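Local coordinates for protein major extracellular endoglucanase (PDB 4TUF) that catalyses, as the catalytic domain of a secreted endoglucanase, the internal hydrolysis of (1->4)-beta-D-glucosidic linkages in cellulose, lichenin and cereal beta-D-glucans, at residues A[25-30]-A[111-116]; A[55-61]-A[105-111]; A[65-71]-A[86-92]. One frame throughout, in Å; residues are numbered along the deposited sequence.

The three contacts lie in one family 5 catalytic domain, a TIM barrel. Interaction 2 pairs strands 56-61 and 105-110. Interaction 1 joins the loops 25-30 and 111-116, which follow strands 16-23 and 105-110; its centre is about 13 Å from that of interaction 2, and the two share H111. Interaction 3 seats the loop 65-71 on the start of helix 88-102, centred about 13 Å from interaction 1 and 17 Å from interaction 2. Along the chain interaction 1 is outermost, interaction 2 lies within it and interaction 3 within both. Interactions 1 and 2 border the glutamates that probably carry out catalysis, while interaction 3 lies further out, where the same strand-helix-strand unit turns into its helix.

Interaction 1 (A[25-30]-A[111-116]); sequences FGFETG and HTPDCA. With 2HP (dihydrogenphosphate ion), chain J.
E28 O is met by a carbon-bound hydrogen and a water rather than by an N-H of the facing loop. C115 CA lies 3.3 Å from E28 O in a CA-H...O contact, and the water donates to both E28 O and A116 O, bridging the two loops. T112 CG2 sits against the same E28 carbonyl, while T112 OG1 accepts from D114 N in an ST turn and is also hydrogen-bonded to G117 O.

The carbon chain of E28 lies alongside H111, pointing the same way, with E28 CG 3.6 Å from H111 CD2. E28 CG stands between the backbone N and the carbonyl carbon (chi1 84°), and a bend at chi2 carries the carboxylate back to its own loop. There OE1 takes the N-H of G26 at 2.9 Å on its syn lone pair, bracing the type I turn from G26 to T29; G26 O receives both N and OG1 of T29. In the conformer of F25 given here, one of two modelled, the ring edge addresses the H111 face in an offset T-shaped pair, with centroids 5.2 Å apart.

Both F25 and H111 also touch E278 of strand 276-280, the probable nucleophile. C115 is tied by a disulfide to C62. E28 also packs on P60 of strand 56-61, while F27 packs on L92 and V95 of helix 88-102.

Interaction 2 (A[55-61]-A[105-111]); sequences NAVRLPF and YVLLDHH
R58 and D109 put opposite charges face to face: D109 OD2 stands 3.0 Å above the guanidinium plane of R58, and the carboxylate is stacked on it with 26° between the planes. R58 NH1 to D109 OD2 is 3.3 Å, a salt bridge of charge alone, since no N-H points at the oxygen. With CG anti to the backbone N (chi1 -173°), the extended chain lays the guanidinium group alongside the D109 carboxylate; it also forms salt bridges with D153, E196 and E278, the last being the probable nucleophile. The same D109 OD2 accepts from H111 ND1 on its syn side, which helps to fix the rotation of that ring.

Seven backbone bonds join the strands in parallel register, alternating from Y105 N to N55 O at one end to H111 N to F61 O at the other.

These are neighbouring staves of the TIM barrel, linked through helix 88-102 as a beta-alpha-beta crossover. A56, R58, P60, Y105, L107 and D109 face the barrel interior, whereas V57, L59, F61, V106, L108 and H110 face the surrounding helices.

On the inner side P60 CB lies 3.6 Å from H111 ND1, the two side chains running alongside each other. On the outer side H110 CA sits over the F61 ring, 4.0 Å from its centroid, in a CH-pi contact. L59 and L108 run side by side, L59 CB 3.8 Å from L108 CD2. Further out, V57 and V106 pack on F99 of helix 88-102, and F61 and L108 on V139 of helix 129-143.

Interaction 3 (A[65-71]-A[86-92]); sequences TLRSDTM and LTSLQIL. With 2HP (dihydrogenphosphate ion), chain K; 2HP (dihydrogenphosphate ion), chain G.
T70 O is the main polar anchor, gripped twice by S88. The backbone N of S88 is 3.0 Å from T70 O in a nearly straight bond (169° at the hydrogen). S88 OG donates to the same T70 O at 3.1 Å, coming from above the carbonyl plane; its placement between the backbone N and carbonyl carbon of S88 (chi1 65°) folds it back to this acceptor. Nearby, T87 OG1 gives a weak bond to S68 O, so T87 and S88 hold both the middle and the far end of the type I turn from R67 to T70. T70 turns its own hydroxyl to A64 O.

T87 is the N-cap of helix 88-102, and with Q90 it forms a capping box: T87 N donates to Q90 OE1 at 3.1 Å, while Q90 N returns a weaker bond to T87 OG1. The bonds to T70 O and S68 O fasten the loop that leaves strand 56-61 of the TIM barrel to this capped helix start.

Van der Waals contacts flank these bonds. The apolar one pairs L66 CD2 with L92 CD2 at 3.9 Å, and L89 CD2 lies against L66 O. The methyl of T70, CG2, is 3.5 Å from S88 OG. M71 is bent at chi2 and chi3, which curls its CE back toward L86 O. L66 also packs on F61, and on F138 and V139 of helix 129-143.

Two dihydrogenphosphate ions lie beside the loop. The extended side chain of R67 reaches one of them, NE making a weak bond to its O3 at 3.4 Å. The second rests by L66 O, its O2 3.6 Å from R67 CG.

Interaction 1 (A[25-30]-A[111-116])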
loop_
_atom_site.group_PDB
_atom_site.type_symbol
_atom_site.label_atom_id
_atom_site.label_comp_id
_atom_site.label_asym_id
_atom_site.label_seq_id
_atom_site.Cartn_x
_atom_site.Cartn_y
_atom_site.Cartn_z
ATOM N N PHE A 25 -6.451 7.361 -0.847
ATOM C CA PHE A 25 -7.512 6.790 -0.020
ATOM C C PHE A 25 -8.898 7.328 -0.347
ATOM O O PHE A 25 -9.030 8.367 -0.993
ATOM C CB PHE A 25 -7.224 7.059 1.462
ATOM C CG PHE A 25 -6.086 6.256 2.015
ATOM C CD1 PHE A 25 -4.782 6.636 1.788
ATOM C CD2 PHE A 25 -6.325 5.115 2.764
ATOM C CE1 PHE A 25 -3.740 5.891 2.290
ATOM C CE2 PHE A 25 -5.284 4.371 3.270
ATOM C CZ PHE A 25 -3.989 4.760 3.036
ATOM N N GLY A 26 -9.920 6.649 0.165
ATOM C CA GLY A 26 -11.293 7.073 0.015
ATOM C C GLY A 26 -12.203 5.890 -0.258
ATOM O O GLY A 26 -13.231 5.726 0.403
ATOM N N PHE A 27 -11.816 5.053 -1.219
ATOM C CA PHE A 27 -12.656 3.938 -1.655
ATOM C C PHE A 27 -12.824 2.864 -0.578
ATOM O O PHE A 27 -13.615 1.935 -0.745
ATOM C CB PHE A 27 -12.086 3.297 -2.927
ATOM C CG PHE A 27 -12.348 4.084 -4.185
ATOM C CD1 PHE A 27 -13.621 4.143 -4.728
ATOM C CD2 PHE A 27 -11.319 4.750 -4.832
ATOM C CE1 PHE A 27 -13.867 4.862 -5.882
ATOM C CE2 PHE A 27 -11.557 5.470 -5.986
ATOM C CZ PHE A 27 -12.833 5.528 -6.513
ATOM N N GLU A 28 -12.082 2.981 0.520
ATOM C CA GLU A 28 -12.181 1.999 1.593
ATOM C C GLU A 28 -12.902 2.590 2.796
ATOM O O GLU A 28 -12.886 2.015 3.885
ATOM C CB GLU A 28 -10.788 1.490 1.992
ATOM C CG GLU A 28 -10.021 2.357 2.993
ATOM C CD GLU A 28 -9.698 3.753 2.477
ATOM O OE1 GLU A 28 -9.824 4.002 1.255
ATOM O OE2 GLU A 28 -9.309 4.604 3.310
ATOM N N THR A 29 -13.549 3.733 2.592
ATOM C CA THR A 29 -14.222 4.427 3.683
ATOM C C THR A 29 -15.731 4.501 3.491
ATOM O O THR A 29 -16.269 4.026 2.490
ATOM C CB THR A 29 -13.695 5.857 3.843
ATOM O OG1 THR A 29 -14.249 6.683 2.811
ATOM C CG2 THR A 29 -12.173 5.876 3.765
ATOM N N GLY A 30 -16.402 5.122 4.456
ATOM C CA GLY A 30 -17.844 5.250 4.430
ATOM C C GLY A 30 -18.365 6.003 3.226
ATOM O O GLY A 30 -19.528 5.852 2.862
ATOM N N HIS A 111 -8.299 -3.150 1.858
ATOM C CA HIS A 111 -7.845 -2.372 3.004
ATOM C C HIS A 111 -8.590 -2.695 4.286
ATOM O O HIS A 111 -7.983 -2.850 5.351
ATOM C CB HIS A 111 -7.979 -0.883 2.690
ATOM C CG HIS A 111 -7.002 -0.021 3.422
ATOM N ND1 HIS A 111 -5.697 0.134 3.011
ATOM C CD2 HIS A 111 -7.143 0.740 4.534
ATOM C CE1 HIS A 111 -5.073 0.952 3.842
ATOM N NE2 HIS A 111 -5.929 1.334 4.773
ATOM N N THR A 112 -9.911 -2.785 4.188
ATOM C CA THR A 112 -10.741 -3.022 5.363
ATOM C C THR A 112 -11.955 -3.852 4.998
ATOM O O THR A 112 -12.532 -3.665 3.930
ATOM C CB THR A 112 -11.206 -1.702 6.007
ATOM O OG1 THR A 112 -12.275 -1.970 6.926
ATOM C CG2 THR A 112 -11.703 -0.740 4.948
ATOM N N PRO A 113 -12.344 -4.780 5.888
ATOM C CA PRO A 113 -13.509 -5.644 5.655
ATOM C C PRO A 113 -14.854 -4.945 5.828
ATOM O O PRO A 113 -15.859 -5.517 5.408
ATOM C CB PRO A 113 -13.344 -6.737 6.715
ATOM C CG PRO A 113 -12.600 -6.064 7.824
ATOM C CD PRO A 113 -11.646 -5.119 7.142
ATOM N N ASP A 114 -14.882 -3.751 6.423
ATOM C CA ASP A 114 -16.153 -3.116 6.775
ATOM C C ASP A 114 -16.185 -1.608 6.587
ATOM O O ASP A 114 -16.970 -0.921 7.244
ATOM C CB ASP A 114 -16.519 -3.434 8.232
ATOM C CG ASP A 114 -15.428 -3.033 9.227
ATOM O OD1 ASP A 114 -14.657 -2.083 8.960
ATOM O OD2 ASP A 114 -15.347 -3.674 10.297
ATOM N N CYS A 115 -15.330 -1.093 5.711
ATOM C CA CYS A 115 -15.306 0.339 5.419
ATOM C C CYS A 115 -15.082 1.178 6.684
ATOM O O CYS A 115 -15.563 2.307 6.789
ATOM C CB CYS A 115 -16.603 0.753 4.705
ATOM S SG CYS A 115 -16.679 0.178 2.985
ATOM N N ALA A 116 -14.346 0.614 7.638
ATOM C CA ALA A 116 -13.978 1.317 8.867
ATOM C C ALA A 116 -12.553 0.944 9.301
ATOM O O ALA A 116 -11.580 1.310 8.640
ATOM C CB ALA A 116 -14.974 1.015 9.977
HETATM P P 2HP J . -14.318 -1.247 13.577
HETATM O O1 2HP J . -14.305 -1.393 12.073
HETATM O O2 2HP J . -13.054 -1.839 14.156
HETATM O O3 2HP J . -14.388 0.219 13.931
HETATM O O4 2HP J . -15.514 -1.973 14.154
HETATM O O HOH W 1 -11.287 3.104 6.320
#

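Interaction 2 (A[55-61]-A[105-111])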
loop_
_atom_site.group_PDB
_atom_site.type_symbol
_atom_site.label_atom_id
_atom_site.label_comp_id
_atom_site.label_asym_id
_atom_site.label_seq_id
_atom_site.Cartn_x
_atom_site.Cartn_y
_atom_site.Cartn_z
ATOM N N ASN A 55 4.129 7.977 -10.946
ATOM C CA ASN A 55 3.659 7.156 -12.054
ATOM C C ASN A 55 2.938 5.916 -11.554
ATOM O O ASN A 55 2.629 5.015 -12.330
ATOM C CB ASN A 55 4.821 6.754 -12.959
ATOM C CG ASN A 55 5.638 5.612 -12.392
ATOM O OD1 ASN A 55 5.700 5.413 -11.178
ATOM N ND2 ASN A 55 6.279 4.854 -13.275
ATOM N N ALA A 56 2.684 5.870 -10.251
ATOM C CA ALA A 56 2.077 4.694 -9.650
ATOM C C ALA A 56 1.182 5.077 -8.484
ATOM O O ALA A 56 1.454 6.036 -7.770
ATOM C CB ALA A 56 3.150 3.719 -9.197
ATOM N N VAL A 57 0.119 4.307 -8.289
ATOM C CA VAL A 57 -0.879 4.612 -7.278
ATOM C C VAL A 57 -1.335 3.335 -6.567
ATOM O O VAL A 57 -1.578 2.306 -7.202
ATOM C CB VAL A 57 -2.092 5.343 -7.915
ATOM C CG1 VAL A 57 -3.395 4.949 -7.247
ATOM C CG2 VAL A 57 -1.896 6.847 -7.867
ATOM N N ARG A 58 -1.430 3.401 -5.244
ATOM C CA ARG A 58 -1.993 2.315 -4.458
ATOM C C ARG A 58 -3.414 2.695 -4.040
ATOM O O ARG A 58 -3.609 3.687 -3.344
ATOM C CB ARG A 58 -1.116 2.028 -3.238
ATOM C CG ARG A 58 -1.504 0.799 -2.418
ATOM C CD ARG A 58 -0.442 0.551 -1.354
ATOM N NE ARG A 58 -0.706 -0.601 -0.494
ATOM C CZ ARG A 58 -1.275 -0.525 0.706
ATOM N NH1 ARG A 58 -1.659 0.652 1.187
ATOM N NH2 ARG A 58 -1.460 -1.624 1.426
ATOM N N LEU A 59 -4.397 1.909 -4.476
ATOM C CA LEU A 59 -5.813 2.206 -4.238
ATOM C C LEU A 59 -6.468 1.318 -3.184
ATOM O O LEU A 59 -6.868 0.192 -3.479
ATOM C CB LEU A 59 -6.610 2.069 -5.538
ATOM C CG LEU A 59 -6.854 3.310 -6.388
ATOM C CD1 LEU A 59 -7.859 2.983 -7.475
ATOM C CD2 LEU A 59 -7.346 4.458 -5.528
ATOM N N PRO A 60 -6.582 1.819 -1.948
ATOM C CA PRO A 60 -7.386 1.087 -0.965
ATOM C C PRO A 60 -8.853 0.977 -1.389
ATOM O O PRO A 60 -9.397 1.906 -1.975
ATOM C CB PRO A 60 -7.245 1.937 0.306
ATOM C CG PRO A 60 -5.944 2.669 0.133
ATOM C CD PRO A 60 -5.840 2.941 -1.346
ATOM N N PHE A 61 -9.475 -0.162 -1.111
ATOM C CA PHE A 61 -10.909 -0.330 -1.324
ATOM C C PHE A 61 -11.486 -1.206 -0.210
ATOM O O PHE A 61 -10.747 -1.767 0.591
ATOM C CB PHE A 61 -11.195 -0.949 -2.693
ATOM C CG PHE A 61 -10.739 -2.379 -2.819
ATOM C CD1 PHE A 61 -11.585 -3.428 -2.476
ATOM C CD2 PHE A 61 -9.462 -2.675 -3.273
ATOM C CE1 PHE A 61 -11.162 -4.746 -2.579
ATOM C CE2 PHE A 61 -9.035 -3.986 -3.378
ATOM C CZ PHE A 61 -9.887 -5.024 -3.031
ATOM N N TYR A 105 0.541 3.211 -13.164
ATOM C CA TYR A 105 0.392 1.872 -12.606
ATOM C C TYR A 105 -0.519 1.910 -11.390
ATOM O O TYR A 105 -0.475 2.854 -10.604
ATOM C CB TYR A 105 1.755 1.283 -12.233
ATOM C CG TYR A 105 2.697 1.135 -13.406
ATOM C CD1 TYR A 105 2.561 0.082 -14.302
ATOM C CD2 TYR A 105 3.721 2.051 -13.622
ATOM C CE1 TYR A 105 3.419 -0.059 -15.382
ATOM C CE2 TYR A 105 4.583 1.921 -14.703
ATOM C CZ TYR A 105 4.426 0.863 -15.580
ATOM O OH TYR A 105 5.275 0.726 -16.656
ATOM N N VAL A 106 -1.347 0.882 -11.234
ATOM C CA VAL A 106 -2.282 0.835 -10.115
ATOM C C VAL A 106 -2.162 -0.465 -9.315
ATOM O O VAL A 106 -2.336 -1.556 -9.855
ATOM C CB VAL A 106 -3.741 0.994 -10.605
ATOM C CG1 VAL A 106 -4.717 0.841 -9.454
ATOM C CG2 VAL A 106 -3.925 2.330 -11.280
ATOM N N LEU A 107 -1.859 -0.339 -8.028
ATOM C CA LEU A 107 -1.853 -1.479 -7.122
ATOM C C LEU A 107 -3.099 -1.414 -6.241
ATOM O O LEU A 107 -3.194 -0.574 -5.348
ATOM C CB LEU A 107 -0.577 -1.499 -6.264
ATOM C CG LEU A 107 -0.333 -2.716 -5.343
ATOM C CD1 LEU A 107 -0.179 -4.012 -6.135
ATOM C CD2 LEU A 107 0.883 -2.515 -4.440
ATOM N N LEU A 108 -4.062 -2.291 -6.499
ATOM C CA LEU A 108 -5.271 -2.336 -5.687
ATOM C C LEU A 108 -4.962 -2.961 -4.322
ATOM O O LEU A 108 -4.070 -3.795 -4.203
ATOM C CB LEU A 108 -6.383 -3.099 -6.420
ATOM C CG LEU A 108 -6.830 -2.397 -7.710
ATOM C CD1 LEU A 108 -7.686 -3.285 -8.578
ATOM C CD2 LEU A 108 -7.574 -1.108 -7.401
ATOM N N ASP A 109 -5.704 -2.540 -3.301
ATOM C CA ASP A 109 -5.406 -2.876 -1.914
ATOM C C ASP A 109 -6.691 -3.191 -1.140
ATOM O O ASP A 109 -7.562 -2.335 -0.993
ATOM C CB ASP A 109 -4.638 -1.714 -1.264
ATOM C CG ASP A 109 -4.687 -1.735 0.262
ATOM O OD1 ASP A 109 -4.763 -2.829 0.862
ATOM O OD2 ASP A 109 -4.633 -0.643 0.869
ATOM N N HIS A 110 -6.802 -4.422 -0.651
ATOM C CA HIS A 110 -7.947 -4.836 0.161
ATOM C C HIS A 110 -7.747 -4.325 1.578
ATOM O O HIS A 110 -7.111 -4.985 2.407
ATOM C CB HIS A 110 -8.103 -6.356 0.156
ATOM C CG HIS A 110 -9.399 -6.829 0.733
ATOM N ND1 HIS A 110 -9.745 -6.626 2.054
ATOM C CD2 HIS A 110 -10.437 -7.492 0.168
ATOM C CE1 HIS A 110 -10.943 -7.139 2.276
ATOM N NE2 HIS A 110 -11.384 -7.673 1.148
ATOM N N HIS A 111 -8.299 -3.150 1.858
ATOM C CA HIS A 111 -7.845 -2.372 3.004
ATOM C C HIS A 111 -8.590 -2.695 4.286
ATOM O O HIS A 111 -7.983 -2.850 5.351
ATOM C CB HIS A 111 -7.979 -0.883 2.690
ATOM C CG HIS A 111 -7.002 -0.021 3.422
ATOM N ND1 HIS A 111 -5.697 0.134 3.011
ATOM C CD2 HIS A 111 -7.143 0.740 4.534
ATOM C CE1 HIS A 111 -5.073 0.952 3.842
ATOM N NE2 HIS A 111 -5.929 1.334 4.773
#

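Interaction 3 (A[65-71]-A[86-92])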
loop_
_atom_site.group_PDB
_atom_site.type_symbol
_atom_site.label_atom_id
_atom_site.label_comp_id
_atom_site.label_asym_id
_atom_site.label_seq_id
_atom_site.Cartn_x
_atom_site.Cartn_y
_atom_site.Cartn_z
ATOM N N THR A 65 -17.717 -1.133 -1.370
ATOM C CA THR A 65 -17.467 -0.348 -2.577
ATOM C C THR A 65 -17.664 -1.181 -3.848
ATOM O O THR A 65 -18.078 -0.661 -4.890
ATOM C CB THR A 65 -16.042 0.242 -2.558
ATOM O OG1 THR A 65 -15.957 1.232 -1.526
ATOM C CG2 THR A 65 -15.689 0.881 -3.887
ATOM N N LEU A 66 -17.395 -2.482 -3.748
ATOM C CA LEU A 66 -17.464 -3.372 -4.901
ATOM C C LEU A 66 -18.884 -3.852 -5.197
ATOM O O LEU A 66 -19.111 -4.532 -6.197
ATOM C CB LEU A 66 -16.559 -4.584 -4.690
ATOM C CG LEU A 66 -15.105 -4.353 -4.278
ATOM C CD1 LEU A 66 -14.442 -5.695 -4.028
ATOM C CD2 LEU A 66 -14.351 -3.559 -5.339
ATOM N N ARG A 67 -19.835 -3.509 -4.334
ATOM C CA ARG A 67 -21.217 -3.942 -4.524
ATOM C C ARG A 67 -21.971 -2.995 -5.453
ATOM O O ARG A 67 -21.683 -1.801 -5.510
ATOM C CB ARG A 67 -21.929 -4.065 -3.178
ATOM C CG ARG A 67 -21.429 -5.243 -2.356
ATOM C CD ARG A 67 -21.772 -5.123 -0.879
ATOM N NE ARG A 67 -20.981 -6.062 -0.086
ATOM C CZ ARG A 67 -20.772 -5.950 1.223
ATOM N NH1 ARG A 67 -21.304 -4.933 1.895
ATOM N NH2 ARG A 67 -20.028 -6.853 1.855
ATOM N N SER A 68 -22.943 -3.547 -6.172
ATOM C CA SER A 68 -23.548 -2.884 -7.321
ATOM C C SER A 68 -24.246 -1.570 -6.999
ATOM O O SER A 68 -24.139 -0.607 -7.762
ATOM C CB SER A 68 -24.546 -3.829 -7.996
ATOM O OG SER A 68 -23.889 -4.969 -8.521
ATOM N N ASP A 69 -24.953 -1.528 -5.873
ATOM C CA ASP A 69 -25.801 -0.383 -5.558
ATOM C C ASP A 69 -25.284 0.474 -4.402
ATOM O O ASP A 69 -26.007 1.325 -3.887
ATOM C CB ASP A 69 -27.218 -0.862 -5.246
ATOM C CG ASP A 69 -27.229 -2.086 -4.358
ATOM O OD1 ASP A 69 -26.155 -2.428 -3.813
ATOM O OD2 ASP A 69 -28.304 -2.706 -4.207
ATOM N N THR A 70 -24.042 0.258 -3.990
ATOM C CA THR A 70 -23.433 1.136 -3.000
ATOM C C THR A 70 -23.247 2.530 -3.598
ATOM O O THR A 70 -22.571 2.698 -4.615
ATOM C CB THR A 70 -22.082 0.594 -2.505
ATOM O OG1 THR A 70 -22.297 -0.602 -1.745
ATOM C CG2 THR A 70 -21.381 1.622 -1.619
ATOM N N MET A 71 -23.868 3.527 -2.979
ATOM C CA MET A 71 -23.763 4.894 -3.473
ATOM C C MET A 71 -22.629 5.635 -2.778
ATOM O O MET A 71 -22.333 5.373 -1.613
ATOM C CB MET A 71 -25.084 5.635 -3.279
ATOM C CG MET A 71 -26.228 5.101 -4.139
ATOM S SD MET A 71 -25.929 5.253 -5.919
ATOM C CE MET A 71 -25.862 7.037 -6.112
ATOM N N LEU A 86 -23.632 7.935 -10.893
ATOM C CA LEU A 86 -22.815 6.727 -10.866
ATOM C C LEU A 86 -22.785 6.074 -9.490
ATOM O O LEU A 86 -22.781 6.760 -8.470
ATOM C CB LEU A 86 -21.385 7.041 -11.305
ATOM C CG LEU A 86 -21.213 7.575 -12.724
ATOM C CD1 LEU A 86 -19.735 7.660 -13.086
ATOM C CD2 LEU A 86 -21.974 6.709 -13.717
ATOM N N THR A 87 -22.767 4.745 -9.469
ATOM C CA THR A 87 -22.542 4.013 -8.231
ATOM C C THR A 87 -21.049 4.031 -7.940
ATOM O O THR A 87 -20.249 4.300 -8.833
ATOM C CB THR A 87 -23.053 2.565 -8.317
ATOM O OG1 THR A 87 -22.173 1.783 -9.133
ATOM C CG2 THR A 87 -24.441 2.530 -8.922
ATOM N N SER A 88 -20.670 3.750 -6.702
ATOM C CA SER A 88 -19.260 3.782 -6.324
ATOM C C SER A 88 -18.432 2.785 -7.136
ATOM O O SER A 88 -17.267 3.029 -7.427
ATOM C CB SER A 88 -19.100 3.503 -4.829
ATOM O OG SER A 88 -19.509 2.188 -4.505
ATOM N N LEU A 89 -19.034 1.660 -7.498
ATOM C CA LEU A 89 -18.358 0.688 -8.346
ATOM C C LEU A 89 -18.023 1.308 -9.699
ATOM O O LEU A 89 -16.909 1.168 -10.205
ATOM C CB LEU A 89 -19.222 -0.559 -8.534
ATOM C CG LEU A 89 -18.630 -1.650 -9.429
ATOM C CD1 LEU A 89 -17.258 -2.087 -8.928
ATOM C CD2 LEU A 89 -19.573 -2.832 -9.496
ATOM N N GLN A 90 -18.993 2.010 -10.271
ATOM C CA GLN A 90 -18.796 2.657 -11.561
ATOM C C GLN A 90 -17.799 3.808 -11.469
ATOM O O GLN A 90 -17.164 4.162 -12.458
ATOM C CB GLN A 90 -20.131 3.147 -12.115
ATOM C CG GLN A 90 -21.080 2.017 -12.472
ATOM C CD GLN A 90 -22.495 2.498 -12.710
ATOM O OE1 GLN A 90 -22.868 3.596 -12.297
ATOM N NE2 GLN A 90 -23.293 1.676 -13.380
ATOM N N ILE A 91 -17.651 4.388 -10.283
ATOM C CA ILE A 91 -16.676 5.457 -10.107
ATOM C C ILE A 91 -15.278 4.846 -9.997
ATOM O O ILE A 91 -14.317 5.375 -10.553
ATOM C CB ILE A 91 -17.000 6.333 -8.873
ATOM C CG1 ILE A 91 -18.340 7.043 -9.078
ATOM C CG2 ILE A 91 -15.912 7.374 -8.641
ATOM C CD1 ILE A 91 -18.736 7.969 -7.937
ATOM N N LEU A 92 -15.175 3.718 -9.301
ATOM C CA LEU A 92 -13.922 2.974 -9.246
ATOM C C LEU A 92 -13.517 2.565 -10.660
ATOM O O LEU A 92 -12.368 2.760 -11.066
ATOM C CB LEU A 92 -14.054 1.746 -8.342
ATOM C CG LEU A 92 -12.814 0.870 -8.131
ATOM C CD1 LEU A 92 -11.656 1.695 -7.582
ATOM C CD2 LEU A 92 -13.124 -0.318 -7.204
HETATM P P 2HP K . -19.318 -8.329 -4.431
HETATM O O1 2HP K . -19.790 -7.589 -5.661
HETATM O O2 2HP K . -18.742 -7.356 -3.432
HETATM O O3 2HP K . -20.488 -9.055 -3.810
HETATM O O4 2HP K . -18.243 -9.315 -4.819
HETATM P P 2HP G . -19.211 -10.378 -0.457
HETATM O O1 2HP G . -18.547 -11.023 -1.652
HETATM O O2 2HP G . -18.160 -9.741 0.425
HETATM O O3 2HP G . -20.161 -9.296 -0.919
HETATM O O4 2HP G . -19.985 -11.427 0.315
#